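Local coordinates for bromoperoxidase A1 (Streptomyces aureofaciens, PDB 1A8Q), which works as a cofactor-free haloperoxidase of the alpha/beta hydrolase superfamily, able to brominate and possibly chlorinating in 7-chlorotetracycline biosynthesis, at residues A[162-173]-A[251-259]; A[27-35]-A[180-188]. All coordinates share one frame; numbering follows the deposited sequence.

Interaction 1. Residues A[162-173]-A[251-259]; sequences FFSANRPGNKVT and SHGIAMVPG
The imidazole of His-252 stands edge-on to the phenyl ring of Phe-162: its CD2 lies 3.5 Å from Phe-162 CE2, and the planes meet at 84°, a T-shaped pair. Phe-162 holds CG anti to its own backbone N (chi1 -166°), which carries the ring across to the histidine; the methyl CE of Met-256 meets the same ring at its edge. Phe-163 instead has CG beside the backbone N, opposite the carbonyl carbon (chi1 -68°), and slides past Val-257 in the opposite direction, its CD1 3.5 Å from Val-257 CG2. Polar links are slight. His-252 N gives a weak, bent bond to Phe-162 O (3.3 Å); it also donates to a water 3.1 Å away, which itself donates to Ser-164 OG, also hydrogen-bonded to Asp-222 O. Ser-251 OG accepts from Gly-253 N in an ST turn. The ring of Pro-258 lies against Lys-171 O. His-252 belongs to the catalytic triad, bonded through ND1 to Asp-223 and through NE2 to Ser-94. The contact joins the C-terminal end of helix 137-162 and the loop that follows it, before helix 174-184, to the histidine-bearing loop between strand 243-247 and helix 260-272.

Interaction 2. Residues A[27-35]-A[180-188]; sequences GWPLNGDAW and FWYMAMAQT
Phe-180 opens the contact from helix 174-184, its ring crossing both Pro-29 and Leu-30 at about a right angle. Its CZ reaches Pro-29 CD at 3.7 Å, while CD1 comes equally near to the Leu-30 methyl CD2; CG anti to the backbone N (chi1 180°) extends the ring to this pair. One turn on, Met-183 directs its CB toward the loop, and its side chain crosses Leu-30 and Asn-31 obliquely. Its CB packs on Leu-30 CD2, and the chain then bends at chi3, with the sulfur SD lying 3.9 Å from Asp-33 CB and close to the backbone N of Ala-34. A water donates to Met-183 O at 2.8 Å; that water also donates to Leu-30 O and accepts from Asn-31 ND2. The other end of the Asn-31 amide is engaged too, OD1 taking the Asp-33 N-H in an Asx turn. Ala-184 sets its methyl CB against Pro-29 CG, and its CA-H is directed at Pro-29 O, the CA to O distance being 3.4 Å. After the type I turn Ala-184 to Gln-187, Gln-187 stretches out with its amide beside Pro-29 CB, and its OE1 comes within 3.4 Å of Trp-28 CD1, the ring and amide planes 53° apart. The indole NE1 of Trp-28 bonds instead to Gly-192 O. Pro-29, preceded by a cis peptide bond, meets Phe-180, Ala-184 and Gln-187. With no direct hydrogen bond between the two segments, their association rests mainly on apolar packing, with the Gln-187 amide against Pro-29, a CA-H...O contact and one bridging water; that water satisfies a carbonyl on each side and fits a buried seam between the loop after strand 21-25 and the end of helix 174-184 with the turn after it.

In the fold
Interactions 1 and 2 have centres about 17 Å apart yet touch directly. Phe-162 CD2 of interaction 1 lies 3.5 Å from Phe-180 CE1 of interaction 2, and Met-256 CE meets Leu-30 CD1 at 4.0 Å, so the two contacts pack against each other. Their segments alternate along the chain: 27-35, 162-173, 180-188, 251-259. Both lie beside the catalytic triad of Ser-94, Asp-223 and His-252. Interaction 1 contains the histidine itself, whereas interaction 2 comes near the triad through two side chains, that of Trp-28 about 6 Å from that of Ser-94 and that of Phe-180 about 7 Å from that of His-252.

Interaction 1. Residues A[162-173]-A[251-259]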
ATOM      1  N   PHE A 162      12.354  -4.956   5.246  1.00  9.11           N
ATOM      2  CA  PHE A 162      10.911  -4.754   5.149  1.00  8.42           C
ATOM      3  C   PHE A 162      10.240  -5.118   6.478  1.00  9.47           C
ATOM      4  O   PHE A 162       9.286  -4.468   6.896  1.00  9.64           O
ATOM      5  CB  PHE A 162      10.390  -5.648   4.023  1.00 10.25           C
ATOM      6  CG  PHE A 162       9.000  -5.374   3.541  1.00 12.47           C
ATOM      7  CD1 PHE A 162       7.928  -6.011   4.134  1.00 15.79           C
ATOM      8  CD2 PHE A 162       8.816  -4.548   2.444  1.00 15.18           C
ATOM      9  CE1 PHE A 162       6.630  -5.776   3.660  1.00 17.10           C
ATOM     10  CE2 PHE A 162       7.538  -4.347   1.946  1.00 13.72           C
ATOM     11  CZ  PHE A 162       6.486  -4.957   2.587  1.00 15.25           C
ATOM     12  N   PHE A 163      10.712  -6.164   7.141  1.00  9.05           N
ATOM     13  CA  PHE A 163      10.105  -6.633   8.386  1.00  8.62           C
ATOM     14  C   PHE A 163      10.925  -6.259   9.605  1.00  8.61           C
ATOM     15  O   PHE A 163      10.566  -6.706  10.711  1.00  9.44           O
ATOM     16  CB  PHE A 163      10.027  -8.190   8.370  1.00  9.61           C
ATOM     17  CG  PHE A 163       9.068  -8.730   7.352  1.00 10.78           C
ATOM     18  CD1 PHE A 163       7.722  -8.483   7.395  1.00 11.67           C
ATOM     19  CD2 PHE A 163       9.561  -9.503   6.284  1.00 12.66           C
ATOM     20  CE1 PHE A 163       6.826  -8.964   6.458  1.00 14.81           C
ATOM     21  CE2 PHE A 163       8.676 -10.003   5.342  1.00 13.19           C
ATOM     22  CZ  PHE A 163       7.322  -9.745   5.416  1.00 14.03           C
ATOM     23  N   SER A 164      11.948  -5.411   9.471  1.00  9.48           N
ATOM     24  CA  SER A 164      12.829  -5.073  10.592  1.00 11.13           C
ATOM     25  C   SER A 164      13.274  -6.337  11.297  1.00 12.63           C
ATOM     26  O   SER A 164      13.378  -6.450  12.530  1.00 10.84           O
ATOM     27  CB  SER A 164      12.135  -4.143  11.625  1.00 11.24           C
ATOM     28  OG  SER A 164      11.859  -2.921  10.963  1.00 12.26           O
ATOM     29  N   ALA A 165      13.727  -7.323  10.492  1.00 11.49           N
ATOM     30  CA  ALA A 165      14.064  -8.627  11.054  1.00 12.52           C
ATOM     31  C   ALA A 165      15.452  -8.648  11.667  1.00 14.99           C
ATOM     32  O   ALA A 165      15.941  -9.692  12.136  1.00 17.23           O
ATOM     33  CB  ALA A 165      13.935  -9.652   9.914  1.00 15.18           C
ATOM     34  N   ASN A 166      16.139  -7.519  11.648  1.00 15.05           N
ATOM     35  CA  ASN A 166      17.416  -7.358  12.317  1.00 19.64           C
ATOM     36  C   ASN A 166      17.244  -7.051  13.802  1.00 20.37           C
ATOM     37  O   ASN A 166      18.249  -7.037  14.527  1.00 22.97           O
ATOM     38  CB  ASN A 166      18.236  -6.251  11.642  1.00 23.17           C
ATOM     39  CG  ASN A 166      17.379  -5.095  11.166  1.00 27.54           C
ATOM     40  OD1 ASN A 166      16.511  -4.560  11.855  1.00 28.04           O
ATOM     41  ND2 ASN A 166      17.619  -4.686   9.913  1.00 32.49           N
ATOM     42  N   ARG A 167      16.029  -6.805  14.268  1.00 17.65           N
ATOM     43  CA  ARG A 167      15.865  -6.504  15.695  1.00 18.46           C
ATOM     44  C   ARG A 167      15.799  -7.761  16.531  1.00 19.31           C
ATOM     45  O   ARG A 167      14.989  -8.633  16.247  1.00 18.08           O
ATOM     46  CB  ARG A 167      14.602  -5.673  15.917  1.00 18.59           C
ATOM     47  CG  ARG A 167      14.558  -4.455  15.015  1.00 19.53           C
ATOM     48  CD  ARG A 167      15.724  -3.535  15.382  1.00 22.08           C
ATOM     49  NE  ARG A 167      15.444  -2.186  14.895  1.00 23.25           N
ATOM     50  CZ  ARG A 167      16.408  -1.260  14.829  1.00 26.56           C
ATOM     51  NH1 ARG A 167      17.648  -1.584  15.175  1.00 27.42           N
ATOM     52  NH2 ARG A 167      16.106  -0.032  14.442  1.00 27.83           N
ATOM     53  N   PRO A 168      16.700  -7.883  17.499  1.00 19.69           N
ATOM     54  CA  PRO A 168      16.705  -9.013  18.403  1.00 20.74           C
ATOM     55  C   PRO A 168      15.326  -9.247  18.982  1.00 21.00           C
ATOM     56  O   PRO A 168      14.637  -8.290  19.325  1.00 22.41           O
ATOM     57  CB  PRO A 168      17.662  -8.586  19.525  1.00 21.77           C
ATOM     58  CG  PRO A 168      18.551  -7.577  18.886  1.00 22.54           C
ATOM     59  CD  PRO A 168      17.720  -6.860  17.855  1.00 20.28           C
ATOM     60  N   GLY A 169      14.916 -10.513  19.087  1.00 22.99           N
ATOM     61  CA  GLY A 169      13.612 -10.812  19.671  1.00 22.85           C
ATOM     62  C   GLY A 169      12.391 -10.476  18.839  1.00 22.87           C
ATOM     63  O   GLY A 169      11.268 -10.396  19.383  1.00 22.57           O
ATOM     64  N   ASN A 170      12.549 -10.282  17.526  1.00 19.83           N
ATOM     65  CA  ASN A 170      11.389  -9.982  16.685  1.00 18.08           C
ATOM     66  C   ASN A 170      10.572 -11.264  16.463  1.00 17.94           C
ATOM     67  O   ASN A 170      11.077 -12.367  16.723  1.00 18.24           O
ATOM     68  CB  ASN A 170      11.833  -9.394  15.341  1.00 18.57           C
ATOM     69  CG  ASN A 170      12.600 -10.410  14.534  1.00 19.27           C
ATOM     70  OD1 ASN A 170      11.998 -11.345  13.992  1.00 18.38           O
ATOM     71  ND2 ASN A 170      13.918 -10.286  14.465  1.00 19.29           N
ATOM     72  N   LYS A 171       9.373 -11.083  15.941  1.00 15.55           N
ATOM     73  CA  LYS A 171       8.426 -12.174  15.758  1.00 16.88           C
ATOM     74  C   LYS A 171       8.257 -12.577  14.293  1.00 14.25           C
ATOM     75  O   LYS A 171       7.341 -13.332  13.929  1.00 13.14           O
ATOM     76  CB  LYS A 171       7.048 -11.754  16.282  1.00 20.85           C
ATOM     77  CG  LYS A 171       6.596 -12.582  17.455  1.00 28.39           C
ATOM     78  CD  LYS A 171       7.435 -12.454  18.704  1.00 29.58           C
ATOM     79  CE  LYS A 171       6.618 -13.000  19.896  1.00 32.68           C
ATOM     80  NZ  LYS A 171       6.723 -14.496  19.975  1.00 34.18           N
ATOM     81  N   VAL A 172       9.161 -12.076  13.471  1.00 11.54           N
ATOM     82  CA  VAL A 172       9.113 -12.386  12.035  1.00 10.02           C
ATOM     83  C   VAL A 172       9.538 -13.846  11.840  1.00 11.43           C
ATOM     84  O   VAL A 172      10.587 -14.267  12.348  1.00 12.77           O
ATOM     85  CB  VAL A 172      10.101 -11.476  11.275  1.00 10.28           C
ATOM     86  CG1 VAL A 172       9.932 -11.737   9.775  1.00 10.76           C
ATOM     87  CG2 VAL A 172       9.830 -10.008  11.581  1.00 11.97           C
ATOM     88  N   THR A 173       8.789 -14.582  11.014  1.00  9.39           N
ATOM     89  CA  THR A 173       9.162 -15.966  10.765  1.00  9.55           C
ATOM     90  C   THR A 173       9.964 -16.079   9.476  1.00  9.92           C
ATOM     91  O   THR A 173       9.891 -15.176   8.630  1.00  9.12           O
ATOM     92  CB  THR A 173       7.892 -16.825  10.582  1.00 10.13           C
ATOM     93  OG1 THR A 173       7.161 -16.361   9.454  1.00  8.75           O
ATOM     94  CG2 THR A 173       6.936 -16.625  11.774  1.00 11.38           C
ATOM     95  N   SER A 251       7.502  -2.593  12.244  1.00 10.77           N
ATOM     96  CA  SER A 251       8.168  -2.439  10.950  1.00  9.19           C
ATOM     97  C   SER A 251       7.243  -1.970   9.851  1.00  8.20           C
ATOM     98  O   SER A 251       6.110  -1.544  10.000  1.00  9.77           O
ATOM     99  CB  SER A 251       8.660  -3.855  10.581  1.00  8.73           C
ATOM    100  OG  SER A 251       7.590  -4.723  10.215  1.00 11.12           O
ATOM    101  N   HIS A 252       7.750  -2.056   8.613  1.00  7.34           N
ATOM    102  CA  HIS A 252       7.015  -1.711   7.426  1.00  8.73           C
ATOM    103  C   HIS A 252       5.998  -2.813   7.098  1.00  8.39           C
ATOM    104  O   HIS A 252       5.052  -2.563   6.350  1.00 10.70           O
ATOM    105  CB  HIS A 252       7.980  -1.583   6.220  1.00  8.75           C
ATOM    106  CG  HIS A 252       7.317  -0.987   5.005  1.00  8.78           C
ATOM    107  ND1 HIS A 252       6.731   0.264   5.087  1.00  9.76           N
ATOM    108  CD2 HIS A 252       7.146  -1.371   3.735  1.00 10.12           C
ATOM    109  CE1 HIS A 252       6.176   0.579   3.941  1.00 10.09           C
ATOM    110  NE2 HIS A 252       6.458  -0.370   3.063  1.00 10.55           N
ATOM    111  N   GLY A 253       6.133  -4.006   7.668  1.00  7.96           N
ATOM    112  CA  GLY A 253       5.271  -5.121   7.334  1.00  8.38           C
ATOM    113  C   GLY A 253       4.233  -5.469   8.410  1.00  9.82           C
ATOM    114  O   GLY A 253       3.846  -6.643   8.515  1.00 10.72           O
ATOM    115  N   ILE A 254       3.631  -4.455   9.013  1.00  8.98           N
ATOM    116  CA  ILE A 254       2.627  -4.644  10.071  1.00  9.52           C
ATOM    117  C   ILE A 254       1.504  -5.580   9.711  1.00  9.68           C
ATOM    118  O   ILE A 254       1.112  -6.416  10.570  1.00 11.89           O
ATOM    119  CB  ILE A 254       2.050  -3.246  10.431  1.00 10.51           C
ATOM    120  CG1 ILE A 254       3.053  -2.412  11.237  1.00 11.02           C
ATOM    121  CG2 ILE A 254       0.737  -3.366  11.188  1.00 10.60           C
ATOM    122  CD1 ILE A 254       2.697  -0.921  11.140  1.00 11.86           C
ATOM    123  N   ALA A 255       0.976  -5.590   8.476  1.00 10.05           N
ATOM    124  CA  ALA A 255      -0.190  -6.401   8.160  1.00  9.96           C
ATOM    125  C   ALA A 255       0.121  -7.903   8.127  1.00 11.32           C
ATOM    126  O   ALA A 255      -0.834  -8.692   8.183  1.00 11.01           O
ATOM    127  CB  ALA A 255      -0.739  -6.011   6.786  1.00 12.28           C
ATOM    128  N   MET A 256       1.396  -8.276   7.983  1.00 10.60           N
ATOM    129  CA  MET A 256       1.765  -9.681   7.862  1.00 10.43           C
ATOM    130  C   MET A 256       2.511 -10.265   9.037  1.00 11.90           C
ATOM    131  O   MET A 256       2.680 -11.491   9.140  1.00 11.07           O
ATOM    132  CB  MET A 256       2.687  -9.799   6.593  1.00 13.63           C
ATOM    133  CG  MET A 256       1.853  -9.735   5.329  1.00 17.48           C
ATOM    134  SD  MET A 256       2.965  -9.407   3.889  1.00 21.08           S
ATOM    135  CE  MET A 256       3.276  -7.688   4.151  1.00 21.89           C
ATOM    136  N   VAL A 257       3.014  -9.437   9.964  1.00 10.24           N
ATOM    137  CA  VAL A 257       3.878  -9.953  11.042  1.00 11.03           C
ATOM    138  C   VAL A 257       3.033 -10.352  12.253  1.00 11.71           C
ATOM    139  O   VAL A 257       2.157  -9.599  12.678  1.00 12.51           O
ATOM    140  CB  VAL A 257       4.860  -8.852  11.487  1.00 11.34           C
ATOM    141  CG1 VAL A 257       5.636  -9.285  12.737  1.00 13.69           C
ATOM    142  CG2 VAL A 257       5.897  -8.513  10.411  1.00 13.08           C
ATOM    143  N   PRO A 258       3.248 -11.521  12.816  1.00 11.45           N
ATOM    144  CA  PRO A 258       2.488 -11.956  13.994  1.00 10.59           C
ATOM    145  C   PRO A 258       2.506 -10.882  15.084  1.00 11.73           C
ATOM    146  O   PRO A 258       3.563 -10.322  15.352  1.00 12.09           O
ATOM    147  CB  PRO A 258       3.277 -13.170  14.495  1.00 11.59           C
ATOM    148  CG  PRO A 258       3.853 -13.750  13.231  1.00 10.92           C
ATOM    149  CD  PRO A 258       4.257 -12.538  12.418  1.00 10.85           C
ATOM    150  N   GLY A 259       1.393 -10.704  15.744  1.00 14.09           N
ATOM    151  CA  GLY A 259       1.274  -9.737  16.852  1.00 15.56           C
ATOM    152  C   GLY A 259       0.826  -8.379  16.338  1.00 15.20           C
ATOM    153  O   GLY A 259      -0.265  -7.843  16.643  1.00 16.22           O
TER
HETATM  154  O   HOH W   1      10.859  -1.994   8.572  1.00  8.80           O

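Interaction 2. Residues A[27-35]-A[180-188]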
ATOM      1  N   GLY A  27       1.146  -2.891  -1.380  1.00  5.76           N
ATOM      2  CA  GLY A  27       2.398  -2.148  -1.643  1.00  8.01           C
ATOM      3  C   GLY A  27       3.340  -2.910  -2.588  1.00  9.13           C
ATOM      4  O   GLY A  27       3.021  -3.972  -3.088  1.00  8.23           O
ATOM      5  N   TRP A  28       4.523  -2.314  -2.781  1.00  7.98           N
ATOM      6  CA  TRP A  28       5.543  -2.928  -3.640  1.00  9.34           C
ATOM      7  C   TRP A  28       6.356  -3.861  -2.799  1.00  7.88           C
ATOM      8  O   TRP A  28       6.714  -3.545  -1.648  1.00  8.83           O
ATOM      9  CB  TRP A  28       6.414  -1.735  -4.084  1.00  7.72           C
ATOM     10  CG  TRP A  28       7.663  -1.951  -4.901  1.00  9.06           C
ATOM     11  CD1 TRP A  28       7.764  -1.925  -6.242  1.00  9.74           C
ATOM     12  CD2 TRP A  28       8.991  -2.157  -4.394  1.00  9.85           C
ATOM     13  NE1 TRP A  28       9.065  -2.119  -6.639  1.00 10.30           N
ATOM     14  CE2 TRP A  28       9.832  -2.257  -5.518  1.00  9.85           C
ATOM     15  CE3 TRP A  28       9.565  -2.258  -3.128  1.00 12.05           C
ATOM     16  CZ2 TRP A  28      11.215  -2.453  -5.427  1.00 10.23           C
ATOM     17  CZ3 TRP A  28      10.935  -2.458  -3.019  1.00 13.00           C
ATOM     18  CH2 TRP A  28      11.737  -2.556  -4.179  1.00 11.06           C
ATOM     19  N   PRO A  29       6.862  -4.973  -3.371  1.00  7.28           N
ATOM     20  CA  PRO A  29       6.534  -5.473  -4.699  1.00  6.92           C
ATOM     21  C   PRO A  29       5.565  -6.650  -4.656  1.00  9.05           C
ATOM     22  O   PRO A  29       5.780  -7.721  -5.267  1.00  9.09           O
ATOM     23  CB  PRO A  29       7.935  -6.029  -5.060  1.00  9.08           C
ATOM     24  CG  PRO A  29       8.456  -6.615  -3.781  1.00  7.40           C
ATOM     25  CD  PRO A  29       7.849  -5.807  -2.657  1.00  7.74           C
ATOM     26  N   LEU A  30       4.504  -6.495  -3.875  1.00  5.63           N
ATOM     27  CA  LEU A  30       3.631  -7.634  -3.551  1.00  5.92           C
ATOM     28  C   LEU A  30       2.388  -7.643  -4.377  1.00  6.97           C
ATOM     29  O   LEU A  30       2.409  -7.295  -5.560  1.00  8.29           O
ATOM     30  CB  LEU A  30       3.364  -7.526  -2.028  1.00  8.19           C
ATOM     31  CG  LEU A  30       4.605  -7.375  -1.157  1.00  7.82           C
ATOM     32  CD1 LEU A  30       4.161  -7.285   0.315  1.00 10.72           C
ATOM     33  CD2 LEU A  30       5.581  -8.536  -1.340  1.00  7.12           C
ATOM     34  N   ASN A  31       1.282  -8.148  -3.798  1.00  5.73           N
ATOM     35  CA  ASN A  31       0.052  -8.243  -4.539  1.00  5.92           C
ATOM     36  C   ASN A  31      -1.083  -8.437  -3.513  1.00  4.92           C
ATOM     37  O   ASN A  31      -0.749  -8.288  -2.342  1.00  5.86           O
ATOM     38  CB  ASN A  31       0.067  -9.339  -5.613  1.00  6.34           C
ATOM     39  CG  ASN A  31       0.354 -10.722  -5.064  1.00  8.74           C
ATOM     40  OD1 ASN A  31      -0.425 -11.219  -4.246  1.00  9.89           O
ATOM     41  ND2 ASN A  31       1.409 -11.431  -5.508  1.00  7.93           N
ATOM     42  N   GLY A  32      -2.297  -8.655  -3.940  1.00  7.42           N
ATOM     43  CA  GLY A  32      -3.415  -8.743  -3.004  1.00  6.07           C
ATOM     44  C   GLY A  32      -3.303  -9.867  -2.003  1.00  8.39           C
ATOM     45  O   GLY A  32      -3.942  -9.797  -0.928  1.00  6.78           O
ATOM     46  N   ASP A  33      -2.439 -10.879  -2.236  1.00  8.05           N
ATOM     47  CA  ASP A  33      -2.235 -11.878  -1.180  1.00  8.45           C
ATOM     48  C   ASP A  33      -1.616 -11.307   0.074  1.00  7.33           C
ATOM     49  O   ASP A  33      -1.655 -11.938   1.144  1.00  9.03           O
ATOM     50  CB  ASP A  33      -1.271 -12.989  -1.653  1.00  9.61           C
ATOM     51  CG  ASP A  33      -1.959 -13.993  -2.558  1.00 12.04           C
ATOM     52  OD1 ASP A  33      -3.190 -13.958  -2.608  1.00 12.43           O
ATOM     53  OD2 ASP A  33      -1.251 -14.780  -3.258  1.00 12.88           O
ATOM     54  N   ALA A  34      -1.012 -10.109   0.074  1.00  5.01           N
ATOM     55  CA  ALA A  34      -0.471  -9.424   1.218  1.00  6.87           C
ATOM     56  C   ALA A  34      -1.589  -8.971   2.170  1.00  8.17           C
ATOM     57  O   ALA A  34      -1.194  -8.471   3.224  1.00 10.61           O
ATOM     58  CB  ALA A  34       0.326  -8.171   0.842  1.00  7.89           C
ATOM     59  N   TRP A  35      -2.830  -9.175   1.812  1.00  6.54           N
ATOM     60  CA  TRP A  35      -3.914  -8.715   2.669  1.00  6.11           C
ATOM     61  C   TRP A  35      -4.797  -9.873   3.120  1.00  6.93           C
ATOM     62  O   TRP A  35      -5.874  -9.608   3.676  1.00  9.58           O
ATOM     63  CB  TRP A  35      -4.820  -7.799   1.838  1.00  6.51           C
ATOM     64  CG  TRP A  35      -4.193  -6.460   1.497  1.00  6.02           C
ATOM     65  CD1 TRP A  35      -3.995  -5.968   0.251  1.00  8.26           C
ATOM     66  CD2 TRP A  35      -3.913  -5.405   2.428  1.00  7.12           C
ATOM     67  NE1 TRP A  35      -3.519  -4.658   0.341  1.00  7.95           N
ATOM     68  CE2 TRP A  35      -3.465  -4.297   1.656  1.00  8.26           C
ATOM     69  CE3 TRP A  35      -3.868  -5.311   3.808  1.00  7.14           C
ATOM     70  CZ2 TRP A  35      -3.057  -3.104   2.273  1.00 10.27           C
ATOM     71  CZ3 TRP A  35      -3.506  -4.113   4.432  1.00  9.11           C
ATOM     72  CH2 TRP A  35      -3.054  -3.026   3.638  1.00  7.18           C
ATOM     73  N   PHE A 180       7.181 -13.230   1.176  1.00  7.32           N
ATOM     74  CA  PHE A 180       7.560 -11.968   0.534  1.00  5.74           C
ATOM     75  C   PHE A 180       8.187 -12.282  -0.838  1.00  7.38           C
ATOM     76  O   PHE A 180       7.763 -11.703  -1.846  1.00  7.26           O
ATOM     77  CB  PHE A 180       8.553 -11.231   1.456  1.00  6.97           C
ATOM     78  CG  PHE A 180       9.021  -9.900   0.890  1.00  8.07           C
ATOM     79  CD1 PHE A 180       8.321  -8.740   1.176  1.00  7.47           C
ATOM     80  CD2 PHE A 180      10.188  -9.842   0.150  1.00  7.48           C
ATOM     81  CE1 PHE A 180       8.789  -7.531   0.665  1.00  9.98           C
ATOM     82  CE2 PHE A 180      10.651  -8.624  -0.351  1.00 11.46           C
ATOM     83  CZ  PHE A 180       9.937  -7.472  -0.080  1.00 10.16           C
ATOM     84  N   TRP A 181       9.181 -13.160  -0.778  1.00  6.42           N
ATOM     85  CA  TRP A 181       9.842 -13.559  -2.050  1.00  6.54           C
ATOM     86  C   TRP A 181       8.849 -14.150  -3.025  1.00  6.78           C
ATOM     87  O   TRP A 181       8.855 -13.810  -4.212  1.00  6.22           O
ATOM     88  CB  TRP A 181      10.959 -14.543  -1.717  1.00  6.69           C
ATOM     89  CG  TRP A 181      11.626 -15.168  -2.917  1.00  7.28           C
ATOM     90  CD1 TRP A 181      12.612 -14.654  -3.682  1.00  8.31           C
ATOM     91  CD2 TRP A 181      11.279 -16.450  -3.446  1.00  7.18           C
ATOM     92  NE1 TRP A 181      12.930 -15.586  -4.689  1.00  5.96           N
ATOM     93  CE2 TRP A 181      12.134 -16.682  -4.539  1.00  8.82           C
ATOM     94  CE3 TRP A 181      10.370 -17.444  -3.091  1.00  9.39           C
ATOM     95  CZ2 TRP A 181      12.078 -17.849  -5.295  1.00  8.09           C
ATOM     96  CZ3 TRP A 181      10.332 -18.617  -3.829  1.00 11.29           C
ATOM     97  CH2 TRP A 181      11.170 -18.807  -4.957  1.00  8.92           C
ATOM     98  N   TYR A 182       7.976 -15.054  -2.587  1.00  4.89           N
ATOM     99  CA  TYR A 182       6.991 -15.710  -3.459  1.00  7.35           C
ATOM    100  C   TYR A 182       6.077 -14.708  -4.140  1.00  8.98           C
ATOM    101  O   TYR A 182       5.787 -14.824  -5.343  1.00  7.24           O
ATOM    102  CB  TYR A 182       6.157 -16.657  -2.554  1.00  6.98           C
ATOM    103  CG  TYR A 182       5.000 -17.350  -3.223  1.00  8.94           C
ATOM    104  CD1 TYR A 182       3.724 -16.806  -3.210  1.00  9.12           C
ATOM    105  CD2 TYR A 182       5.186 -18.624  -3.780  1.00 11.14           C
ATOM    106  CE1 TYR A 182       2.654 -17.441  -3.802  1.00 11.99           C
ATOM    107  CE2 TYR A 182       4.104 -19.280  -4.341  1.00 11.26           C
ATOM    108  CZ  TYR A 182       2.854 -18.710  -4.317  1.00 13.02           C
ATOM    109  OH  TYR A 182       1.769 -19.322  -4.899  1.00 15.90           O
ATOM    110  N   MET A 183       5.558 -13.704  -3.403  1.00  6.25           N
ATOM    111  CA  MET A 183       4.735 -12.686  -4.003  1.00  4.93           C
ATOM    112  C   MET A 183       5.568 -11.822  -4.995  1.00  5.81           C
ATOM    113  O   MET A 183       5.008 -11.486  -6.044  1.00  6.91           O
ATOM    114  CB  MET A 183       4.116 -11.760  -2.902  1.00  5.46           C
ATOM    115  CG  MET A 183       3.083 -12.638  -2.142  1.00  6.26           C
ATOM    116  SD  MET A 183       2.240 -11.511  -0.949  1.00  9.89           S
ATOM    117  CE  MET A 183       3.411 -11.629   0.376  1.00 11.13           C
ATOM    118  N   ALA A 184       6.769 -11.493  -4.606  1.00  5.22           N
ATOM    119  CA  ALA A 184       7.596 -10.598  -5.468  1.00  6.67           C
ATOM    120  C   ALA A 184       7.993 -11.261  -6.765  1.00  6.19           C
ATOM    121  O   ALA A 184       8.113 -10.565  -7.793  1.00  6.91           O
ATOM    122  CB  ALA A 184       8.815 -10.204  -4.652  1.00  7.10           C
ATOM    123  N   MET A 185       8.045 -12.608  -6.822  1.00  6.72           N
ATOM    124  CA  MET A 185       8.468 -13.271  -8.071  1.00  7.90           C
ATOM    125  C   MET A 185       7.394 -13.126  -9.106  1.00  8.85           C
ATOM    126  O   MET A 185       7.638 -13.351 -10.310  1.00 11.43           O
ATOM    127  CB  MET A 185       8.788 -14.753  -7.783  1.00 10.50           C
ATOM    128  CG  MET A 185      10.088 -14.878  -6.973  1.00 12.91           C
ATOM    129  SD  MET A 185      11.538 -14.248  -7.882  1.00 16.00           S
ATOM    130  CE  MET A 185      11.578 -15.536  -9.140  1.00 19.39           C
ATOM    131  N   ALA A 186       6.156 -12.724  -8.782  1.00  6.58           N
ATOM    132  CA  ALA A 186       5.114 -12.544  -9.762  1.00  6.89           C
ATOM    133  C   ALA A 186       5.119 -11.122 -10.331  1.00  8.04           C
ATOM    134  O   ALA A 186       4.308 -10.883 -11.242  1.00  9.94           O
ATOM    135  CB  ALA A 186       3.728 -12.793  -9.144  1.00  8.46           C
ATOM    136  N   GLN A 187       6.002 -10.259  -9.833  1.00  8.30           N
ATOM    137  CA  GLN A 187       5.977  -8.892 -10.397  1.00  6.58           C
ATOM    138  C   GLN A 187       6.868  -8.799 -11.660  1.00  8.43           C
ATOM    139  O   GLN A 187       7.955  -9.370 -11.621  1.00  8.35           O
ATOM    140  CB  GLN A 187       6.551  -7.989  -9.327  1.00  6.82           C
ATOM    141  CG  GLN A 187       6.581  -6.493  -9.708  1.00  8.33           C
ATOM    142  CD  GLN A 187       7.396  -5.675  -8.733  1.00  7.99           C
ATOM    143  OE1 GLN A 187       6.916  -4.637  -8.153  1.00 11.30           O
ATOM    144  NE2 GLN A 187       8.632  -6.022  -8.531  1.00  8.28           N
ATOM    145  N   THR A 188       6.438  -7.997 -12.627  1.00  7.35           N
ATOM    146  CA  THR A 188       7.337  -7.849 -13.796  1.00  7.94           C
ATOM    147  C   THR A 188       8.594  -7.140 -13.362  1.00  9.15           C
ATOM    148  O   THR A 188       8.648  -6.298 -12.445  1.00  8.87           O
ATOM    149  CB  THR A 188       6.696  -7.037 -14.924  1.00  8.80           C
ATOM    150  OG1 THR A 188       6.429  -5.723 -14.392  1.00  9.70           O
ATOM    151  CG2 THR A 188       5.404  -7.682 -15.392  1.00  8.15           C
TER
HETATM  152  O   HOH W   2       3.436  -9.507  -7.195  1.00  7.74           O